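Local coordinates for protein fluoroacetyl-CoA thioesterase (Streptomyces cattleya, PDB 3KVU) that hydrolyses fluoroacetyl-CoA to fluoroacetate and CoA, sparing citrate synthase and giving the producing organism resistance to fluoroacetate, at residues K21-L26 with V39-F44. The protein carries 1 engineered substitution. Residues are numbered along the deposited sequence; the frame is centred on the assembly and turned at random.
Sequences KTVRHL and VFASGF. Engineered in segment 39-44: Ser-42 (natural residue Thr). With ACO (acetyl coenzyme *a), chain E.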
loop_
_atom_site.group_PDB
_atom_site.type_symbol
_atom_site.label_atom_id
_atom_site.label_comp_id
_atom_site.label_asym_id
_atom_site.label_seq_id
_atom_site.Cartn_x
_atom_site.Cartn_y
_atom_site.Cartn_z
ATOM N N LYS A 21 -7.116 5.768 -10.119
ATOM C CA LYS A 21 -6.101 5.014 -9.328
ATOM C C LYS A 21 -4.708 5.678 -9.149
ATOM O O LYS A 21 -3.712 5.000 -8.849
ATOM C CB LYS A 21 -5.873 3.590 -9.884
ATOM C CG LYS A 21 -7.016 2.564 -9.779
ATOM C CD LYS A 21 -7.540 2.304 -8.364
ATOM C CE LYS A 21 -8.861 1.507 -8.505
ATOM N NZ LYS A 21 -9.392 1.078 -7.199
ATOM N N THR A 22 -4.683 7.000 -9.285
ATOM C CA THR A 22 -3.505 7.806 -9.162
ATOM C C THR A 22 -3.468 8.356 -7.799
ATOM O O THR A 22 -4.496 8.418 -7.126
ATOM C CB THR A 22 -3.415 8.856 -10.267
ATOM O OG1 THR A 22 -4.487 9.788 -10.155
ATOM C CG2 THR A 22 -3.551 8.166 -11.604
ATOM N N VAL A 23 -2.257 8.689 -7.364
ATOM C CA VAL A 23 -1.934 9.250 -6.056
ATOM C C VAL A 23 -3.011 10.103 -5.403
ATOM O O VAL A 23 -3.295 9.944 -4.285
ATOM C CB VAL A 23 -0.665 10.098 -6.129
ATOM C CG1 VAL A 23 -0.406 10.744 -4.844
ATOM C CG2 VAL A 23 0.497 9.307 -6.570
ATOM N N ARG A 24 -3.577 11.038 -6.097
ATOM C CA ARG A 24 -4.574 11.902 -5.498
ATOM C C ARG A 24 -5.899 11.254 -5.159
ATOM O O ARG A 24 -6.719 11.845 -4.463
ATOM C CB ARG A 24 -4.835 13.103 -6.388
ATOM C CG ARG A 24 -5.043 12.733 -7.806
ATOM C CD ARG A 24 -5.533 13.900 -8.525
ATOM N NE ARG A 24 -6.910 14.115 -8.164
ATOM C CZ ARG A 24 -7.905 14.236 -9.033
ATOM N NH1 ARG A 24 -7.653 14.171 -10.330
ATOM N NH2 ARG A 24 -9.148 14.421 -8.601
ATOM N N HIS A 25 -6.168 10.085 -5.711
ATOM C CA HIS A 25 -7.414 9.388 -5.406
ATOM C C HIS A 25 -7.260 8.440 -4.194
ATOM O O HIS A 25 -8.235 7.994 -3.646
ATOM C CB HIS A 25 -7.959 8.636 -6.648
ATOM C CG HIS A 25 -8.300 9.526 -7.802
ATOM N ND1 HIS A 25 -9.502 10.206 -7.893
ATOM C CD2 HIS A 25 -7.573 9.900 -8.889
ATOM C CE1 HIS A 25 -9.509 10.944 -8.996
ATOM N NE2 HIS A 25 -8.345 10.784 -9.609
ATOM N N LEU A 26 -6.023 8.114 -3.822
ATOM C CA LEU A 26 -5.769 7.321 -2.637
ATOM C C LEU A 26 -6.174 8.140 -1.444
ATOM O O LEU A 26 -6.919 7.676 -0.552
ATOM C CB LEU A 26 -4.332 6.945 -2.507
ATOM C CG LEU A 26 -4.186 5.809 -1.487
ATOM C CD1 LEU A 26 -4.935 4.548 -1.943
ATOM C CD2 LEU A 26 -2.812 5.527 -1.334
ATOM N N VAL A 39 0.096 9.479 -11.638
ATOM C CA VAL A 39 0.605 8.139 -11.797
ATOM C C VAL A 39 -0.065 7.257 -10.732
ATOM O O VAL A 39 -0.653 7.787 -9.784
ATOM C CB VAL A 39 2.130 8.036 -11.756
ATOM C CG1 VAL A 39 2.706 8.837 -12.927
ATOM C CG2 VAL A 39 2.723 8.497 -10.374
ATOM N N PHE A 40 -0.045 5.937 -11.001
ATOM C CA PHE A 40 -0.447 4.841 -10.129
ATOM C C PHE A 40 0.207 4.917 -8.729
ATOM O O PHE A 40 1.432 4.752 -8.559
ATOM C CB PHE A 40 -0.046 3.516 -10.828
ATOM C CG PHE A 40 -0.810 2.248 -10.357
ATOM C CD1 PHE A 40 -2.169 2.277 -10.031
ATOM C CD2 PHE A 40 -0.154 1.016 -10.331
ATOM C CE1 PHE A 40 -2.856 1.083 -9.611
ATOM C CE2 PHE A 40 -0.840 -0.154 -9.914
ATOM C CZ PHE A 40 -2.209 -0.094 -9.558
ATOM N N ALA A 41 -0.624 5.129 -7.716
ATOM C CA ALA A 41 -0.126 5.261 -6.364
ATOM C C ALA A 41 0.572 3.957 -5.792
ATOM O O ALA A 41 0.183 2.833 -6.148
ATOM C CB ALA A 41 -1.246 5.716 -5.543
ATOM N N SER A 42 1.558 4.060 -4.909
ATOM C CA SER A 42 2.103 2.847 -4.252
ATOM C C SER A 42 1.044 2.032 -3.489
ATOM O O SER A 42 1.097 0.817 -3.477
ATOM C CB SER A 42 3.267 3.144 -3.319
ATOM O OG SER A 42 4.424 3.515 -4.079
ATOM N N GLY A 43 0.061 2.710 -2.924
ATOM C CA GLY A 43 -0.982 2.046 -2.187
ATOM C C GLY A 43 -1.936 1.242 -3.055
ATOM O O GLY A 43 -2.340 0.136 -2.650
ATOM N N PHE A 44 -2.391 1.847 -4.157
ATOM C CA PHE A 44 -3.149 1.169 -5.188
ATOM C C PHE A 44 -2.384 -0.011 -5.797
ATOM O O PHE A 44 -2.980 -1.038 -6.128
ATOM C CB PHE A 44 -3.545 2.119 -6.268
ATOM C CG PHE A 44 -4.702 2.947 -5.905
ATOM C CD1 PHE A 44 -5.844 2.355 -5.339
ATOM C CD2 PHE A 44 -4.651 4.286 -6.036
ATOM C CE1 PHE A 44 -6.912 3.131 -4.952
ATOM C CE2 PHE A 44 -5.728 5.089 -5.660
ATOM C CZ PHE A 44 -6.865 4.509 -5.114
HETATM C CAP ACO E . 13.076 4.542 -9.233
HETATM O OAP ACO E . 13.220 3.722 -8.026
HETATM C C9P ACO E . 11.866 5.467 -9.355
HETATM O O9P ACO E . 12.062 6.681 -9.413
HETATM N N8P ACO E . 10.641 4.912 -9.397
HETATM C C7P ACO E . 9.328 5.508 -9.536
HETATM C C6P ACO E . 8.501 4.956 -8.387
HETATM C C5P ACO E . 7.052 5.409 -8.468
HETATM O O5P ACO E . 6.371 5.443 -9.462
HETATM N N4P ACO E . 6.357 5.798 -7.432
HETATM C C3P ACO E . 5.015 6.200 -7.792
HETATM C C2P ACO E . 4.290 6.154 -6.498
HETATM S S1P ACO E . 4.095 7.778 -5.849
HETATM C C ACO E . 3.216 7.167 -4.624
HETATM O O ACO E . 2.009 7.073 -4.766
HETATM C CH3 ACO E . 4.076 6.703 -3.492
#
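Thr-22 and Phe-40 face each other in a single beta bridge, flanked by hydrogen bonds from Ala-41 N to Lys-21 O (3.3 Å) and from Val-23 N to Val-39 O (3.0 Å), which makes them an antiparallel, non-hydrogen-bonded pair. Lys-21 O also lies at the edge of the Phe-40 ring, close to CD1.

The Phe-44 ring fills the space between Lys-21 and Leu-26. Lys-21 CD sits over one face, 3.6 Å from the centroid and shifted toward the rim. Leu-26 CD1 lies over the centre of the opposite face, 3.8 Å from the centroid of the Phe-44 ring. Both are CH-pi contacts. Thr-22 O lies in the ring plane at the edge, near CE2. The bend of the lysine chain at chi2 (-57°) lays its CD on the ring. Its NZ continues to a salt bridge with Glu-29 of the second subunit. The neighbouring subunit also takes part through Tyr-27, whose OH is hydrogen-bonded to Phe-44 O.

Val-23 CG2 packs against Ala-41 CB (4.1 Å) and reaches the acetyl oxygen O of the bound acetyl-CoA at 3.2 Å. With CG2 anti to the carbonyl carbon, Val-23 turns this methyl to the ligand. The same acetyl oxygen accepts a hydrogen bond from Ser-42 N (3.0 Å). Ser-42 is engineered (Thr in the natural protein) at an active-site position; its OG is hydrogen-bonded to His-76 ND1. Ala-41 is the N-cap residue of helix 42-57. The bridge thus joins the loop leading into the short, weakly bonded helix 23-26 to the start of helix 42-57, the central helix of a hotdog-fold thioesterase, where a helix N-terminal N-H binds the thioester carbonyl, as in an oxyanion hole.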